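Local coordinates for NLP/P60 (Enterococcus faecium, PDB 6B8C), which is the NlpC/P60 domain of the secreted peptidoglycan hydrolase SagA, an endopeptidase that probably cleaves the peptide stems of peptidoglycan to release muropeptides, at residues 84-98 with 130-142. Residues are numbered along the deposited sequence; the frame is centred on the assembly and turned at random.
Sequences KISVSQAKAGDLLFW and SVQWFAPDFAVSM
Ile85 and Leu95 flank Ala139 and Val140 of strand 138-141, which lies between 83-85 and 95-98, antiparallel to both, in the sheet of the papain-like NlpC/P60 fold. Backbone bonds join it to each neighbour: Ile85 and Ala139 exchange N-H and C=O on one flank, Leu95 and Val140 on the other, with Val140 N 2.8 Å from Leu95 O. Where the strand starts, a classic beta bulge sets two residues opposite Phe97, whose O accepts from both Asp137 N (2.7 Å) and Phe138 N (3.0 Å).

The aromatic contacts gather around this bulge. Phe138 CG sits between its backbone N and carbonyl carbon (chi1 60°), which brings the ring across to Phe97, and Phe97 CB lies over its face in a CH-pi contact, 3.8 Å from the ring centroid. The two rings are nearly parallel (planes at 18°) but slid so far apart that they barely overlap. Val140 CG2 packs obliquely against the Phe97 ring. Trp98 offers its broad indole to Pro136, whose CB stands almost squarely above the six-membered ring, 3.5 Å from its centroid; a rigid, compact proline suits such a flat surface. Tyr116 and His106 add edge-to-face contacts to the same indole.

Ala139 shares a sheet face with Leu96, and its small methyl lets Leu96 CD2 come close; Ile85 CG2 and Ala90 CB also reach Ala139 CB, and in the flanking loops Val87 CG1 meets Pro136 CG. The opposite face carries Leu95, which packs on helix 55-67 through Thr59 and Tyr63 and touches Met142 SD with CD1.

Buried Asp94 serves both segments with its carboxylate: OD1 accepts a hydrogen bond from Lys91 N at 2.7 Å, steadying the type II turn 91-94, and OD2 takes a weak bond from Met142 N at 3.4 Å.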
# COMPACT_ATOMS: atom_id res chain seq x y z
N LYS A 84 -3.17 -6.68 12.63
CA LYS A 84 -1.73 -6.42 12.62
C LYS A 84 -0.95 -7.73 12.65
O LYS A 84 -1.38 -8.73 13.23
CB LYS A 84 -1.34 -5.55 13.81
CG LYS A 84 -1.58 -4.07 13.59
CD LYS A 84 -1.31 -3.26 14.84
CE LYS A 84 -1.41 -1.77 14.55
NZ LYS A 84 -2.67 -1.43 13.84
N ILE A 85 0.21 -7.72 11.99
CA ILE A 85 0.97 -8.94 11.75
C ILE A 85 2.41 -8.54 11.45
O ILE A 85 2.71 -7.39 11.15
CB ILE A 85 0.33 -9.75 10.59
CG1 ILE A 85 0.58 -11.25 10.77
CG2 ILE A 85 0.83 -9.26 9.24
CD1 ILE A 85 -0.23 -12.11 9.81
N SER A 86 3.32 -9.51 11.58
CA SER A 86 4.71 -9.25 11.26
C SER A 86 4.91 -9.17 9.75
O SER A 86 4.12 -9.70 8.97
CB SER A 86 5.62 -10.33 11.85
OG SER A 86 5.74 -11.43 10.96
N VAL A 87 5.97 -8.47 9.34
CA VAL A 87 6.27 -8.35 7.92
C VAL A 87 6.60 -9.72 7.33
O VAL A 87 6.37 -9.97 6.14
CB VAL A 87 7.40 -7.33 7.70
CG1 VAL A 87 7.65 -7.11 6.22
CG2 VAL A 87 7.07 -6.02 8.39
N SER A 88 7.14 -10.63 8.15
CA SER A 88 7.42 -11.98 7.67
C SER A 88 6.14 -12.70 7.28
O SER A 88 6.11 -13.43 6.27
CB SER A 88 8.17 -12.77 8.75
OG SER A 88 9.34 -12.09 9.17
N GLN A 89 5.07 -12.51 8.04
CA GLN A 89 3.81 -13.19 7.82
C GLN A 89 2.89 -12.43 6.86
O GLN A 89 1.67 -12.60 6.90
CB GLN A 89 3.10 -13.42 9.16
CG GLN A 89 4.00 -14.09 10.19
CD GLN A 89 3.50 -13.93 11.61
OE1 GLN A 89 2.34 -13.56 11.83
NE2 GLN A 89 4.36 -14.20 12.58
N ALA A 90 3.46 -11.58 6.00
CA ALA A 90 2.69 -10.80 5.04
C ALA A 90 2.59 -11.57 3.73
O ALA A 90 3.61 -11.89 3.11
CB ALA A 90 3.33 -9.43 4.82
N LYS A 91 1.36 -11.87 3.32
CA LYS A 91 1.10 -12.50 2.04
C LYS A 91 0.77 -11.44 0.99
O LYS A 91 0.58 -10.26 1.31
CB LYS A 91 -0.02 -13.53 2.17
CG LYS A 91 0.22 -14.56 3.28
CD LYS A 91 -0.98 -15.48 3.51
CE LYS A 91 -1.14 -16.50 2.39
NZ LYS A 91 -2.21 -17.50 2.69
N ALA A 92 0.70 -11.87 -0.26
CA ALA A 92 0.39 -10.96 -1.35
C ALA A 92 -0.97 -10.31 -1.13
O ALA A 92 -1.98 -10.99 -0.93
CB ALA A 92 0.41 -11.70 -2.68
N GLY A 93 -0.99 -8.97 -1.16
CA GLY A 93 -2.20 -8.20 -0.94
C GLY A 93 -2.25 -7.49 0.40
O GLY A 93 -2.96 -6.49 0.52
N ASP A 94 -1.53 -7.98 1.41
CA ASP A 94 -1.55 -7.34 2.71
C ASP A 94 -0.95 -5.94 2.63
O ASP A 94 -0.26 -5.58 1.67
CB ASP A 94 -0.78 -8.17 3.74
CG ASP A 94 -1.46 -9.49 4.06
OD1 ASP A 94 -0.75 -10.49 4.32
OD2 ASP A 94 -2.71 -9.53 4.03
N LEU A 95 -1.22 -5.14 3.65
CA LEU A 95 -0.69 -3.78 3.72
C LEU A 95 0.57 -3.77 4.57
O LEU A 95 0.69 -4.52 5.53
CB LEU A 95 -1.73 -2.82 4.29
CG LEU A 95 -2.93 -2.50 3.38
CD1 LEU A 95 -3.99 -1.71 4.13
CD2 LEU A 95 -2.47 -1.73 2.15
N LEU A 96 1.53 -2.92 4.19
CA LEU A 96 2.79 -2.78 4.91
C LEU A 96 2.93 -1.33 5.36
O LEU A 96 2.70 -0.42 4.57
CB LEU A 96 3.98 -3.17 4.03
CG LEU A 96 3.91 -4.54 3.36
CD1 LEU A 96 5.05 -4.69 2.36
CD2 LEU A 96 3.96 -5.65 4.39
N PHE A 97 3.33 -1.13 6.61
CA PHE A 97 3.31 0.18 7.24
C PHE A 97 4.68 0.53 7.80
O PHE A 97 5.30 -0.29 8.50
CB PHE A 97 2.26 0.24 8.35
CG PHE A 97 0.85 0.23 7.84
CD1 PHE A 97 0.17 -0.97 7.65
CD2 PHE A 97 0.20 1.42 7.54
CE1 PHE A 97 -1.12 -0.98 7.17
CE2 PHE A 97 -1.10 1.41 7.06
CZ PHE A 97 -1.76 0.21 6.87
N TRP A 98 5.14 1.74 7.49
CA TRP A 98 6.33 2.33 8.08
C TRP A 98 5.92 3.24 9.23
O TRP A 98 4.95 4.00 9.11
CB TRP A 98 7.11 3.15 7.05
CG TRP A 98 7.91 2.37 6.07
CD1 TRP A 98 9.27 2.32 5.99
CD2 TRP A 98 7.41 1.55 5.01
NE1 TRP A 98 9.65 1.52 4.94
CE2 TRP A 98 8.53 1.03 4.32
CE3 TRP A 98 6.14 1.20 4.57
CZ2 TRP A 98 8.41 0.18 3.23
CZ3 TRP A 98 6.02 0.35 3.48
CH2 TRP A 98 7.15 -0.15 2.82
N SER A 130 11.65 -3.26 -2.74
CA SER A 130 12.07 -4.41 -1.96
C SER A 130 12.29 -3.99 -0.51
O SER A 130 12.63 -2.83 -0.23
CB SER A 130 13.36 -5.03 -2.52
OG SER A 130 13.83 -6.09 -1.71
N VAL A 131 12.07 -4.92 0.42
CA VAL A 131 12.37 -4.64 1.81
C VAL A 131 13.87 -4.59 2.04
O VAL A 131 14.32 -4.08 3.08
CB VAL A 131 11.72 -5.68 2.75
CG1 VAL A 131 10.22 -5.73 2.51
CG2 VAL A 131 12.36 -7.05 2.56
N GLN A 132 14.66 -5.11 1.10
CA GLN A 132 16.10 -4.93 1.16
C GLN A 132 16.52 -3.50 0.84
O GLN A 132 17.67 -3.13 1.08
CB GLN A 132 16.80 -5.91 0.21
CG GLN A 132 16.64 -7.36 0.61
CD GLN A 132 17.29 -7.68 1.95
OE1 GLN A 132 16.71 -8.37 2.79
NE2 GLN A 132 18.51 -7.17 2.15
N TRP A 133 15.61 -2.70 0.28
CA TRP A 133 15.86 -1.28 0.06
C TRP A 133 15.38 -0.45 1.25
O TRP A 133 16.18 0.22 1.91
CB TRP A 133 15.16 -0.81 -1.22
CG TRP A 133 15.54 -1.54 -2.48
CD1 TRP A 133 16.58 -2.41 -2.65
CD2 TRP A 133 14.89 -1.45 -3.75
NE1 TRP A 133 16.61 -2.88 -3.94
CE2 TRP A 133 15.58 -2.29 -4.64
CE3 TRP A 133 13.78 -0.73 -4.22
CZ2 TRP A 133 15.20 -2.44 -5.97
CZ3 TRP A 133 13.41 -0.88 -5.54
CH2 TRP A 133 14.12 -1.73 -6.40
N PHE A 134 14.08 -0.51 1.55
CA PHE A 134 13.49 0.21 2.67
C PHE A 134 12.50 -0.73 3.35
O PHE A 134 11.50 -1.12 2.74
CB PHE A 134 12.80 1.50 2.21
CG PHE A 134 13.76 2.53 1.67
CD1 PHE A 134 14.52 3.30 2.52
CD2 PHE A 134 13.90 2.71 0.30
CE1 PHE A 134 15.41 4.24 2.03
CE2 PHE A 134 14.79 3.65 -0.20
CZ PHE A 134 15.55 4.41 0.67
N ALA A 135 12.79 -1.09 4.60
CA ALA A 135 12.03 -2.12 5.30
C ALA A 135 10.83 -1.51 6.01
O ALA A 135 10.99 -0.53 6.75
CB ALA A 135 12.91 -2.84 6.32
N PRO A 136 9.64 -2.06 5.83
CA PRO A 136 8.49 -1.56 6.59
C PRO A 136 8.56 -2.02 8.03
O PRO A 136 9.28 -2.96 8.39
CB PRO A 136 7.29 -2.19 5.87
CG PRO A 136 7.83 -3.44 5.27
CD PRO A 136 9.28 -3.17 4.93
N ASP A 137 7.80 -1.34 8.88
CA ASP A 137 7.83 -1.62 10.31
C ASP A 137 6.86 -2.73 10.71
O ASP A 137 7.23 -3.58 11.52
CB ASP A 137 7.55 -0.34 11.10
CG ASP A 137 8.68 0.67 11.00
OD1 ASP A 137 9.82 0.34 11.39
OD2 ASP A 137 8.43 1.80 10.51
N PHE A 138 5.64 -2.74 10.19
CA PHE A 138 4.76 -3.89 10.45
C PHE A 138 3.85 -4.11 9.24
O PHE A 138 3.99 -3.43 8.22
CB PHE A 138 3.97 -3.70 11.76
CG PHE A 138 3.07 -2.49 11.77
CD1 PHE A 138 3.53 -1.29 12.29
CD2 PHE A 138 1.77 -2.56 11.30
CE1 PHE A 138 2.70 -0.18 12.32
CE2 PHE A 138 0.94 -1.45 11.32
CZ PHE A 138 1.41 -0.26 11.84
N ALA A 139 2.93 -5.06 9.35
CA ALA A 139 2.02 -5.37 8.26
C ALA A 139 0.62 -5.56 8.82
O ALA A 139 0.40 -5.63 10.03
CB ALA A 139 2.47 -6.61 7.49
N VAL A 140 -0.34 -5.65 7.90
CA VAL A 140 -1.76 -5.76 8.24
C VAL A 140 -2.39 -6.73 7.25
O VAL A 140 -2.32 -6.51 6.03
CB VAL A 140 -2.47 -4.40 8.19
CG1 VAL A 140 -3.97 -4.59 8.22
CG2 VAL A 140 -2.03 -3.53 9.36
N SER A 141 -2.97 -7.81 7.77
CA SER A 141 -3.71 -8.76 6.96
C SER A 141 -5.12 -8.24 6.71
O SER A 141 -5.74 -7.62 7.58
CB SER A 141 -3.78 -10.12 7.65
OG SER A 141 -2.48 -10.65 7.90
N MET A 142 -5.63 -8.52 5.51
CA MET A 142 -6.92 -8.01 5.07
C MET A 142 -7.86 -9.15 4.72
O MET A 142 -7.67 -9.84 3.71
CB MET A 142 -6.73 -7.08 3.87
CG MET A 142 -5.56 -6.12 4.02
SD MET A 142 -5.93 -4.68 5.03
CE MET A 142 -7.20 -3.90 4.03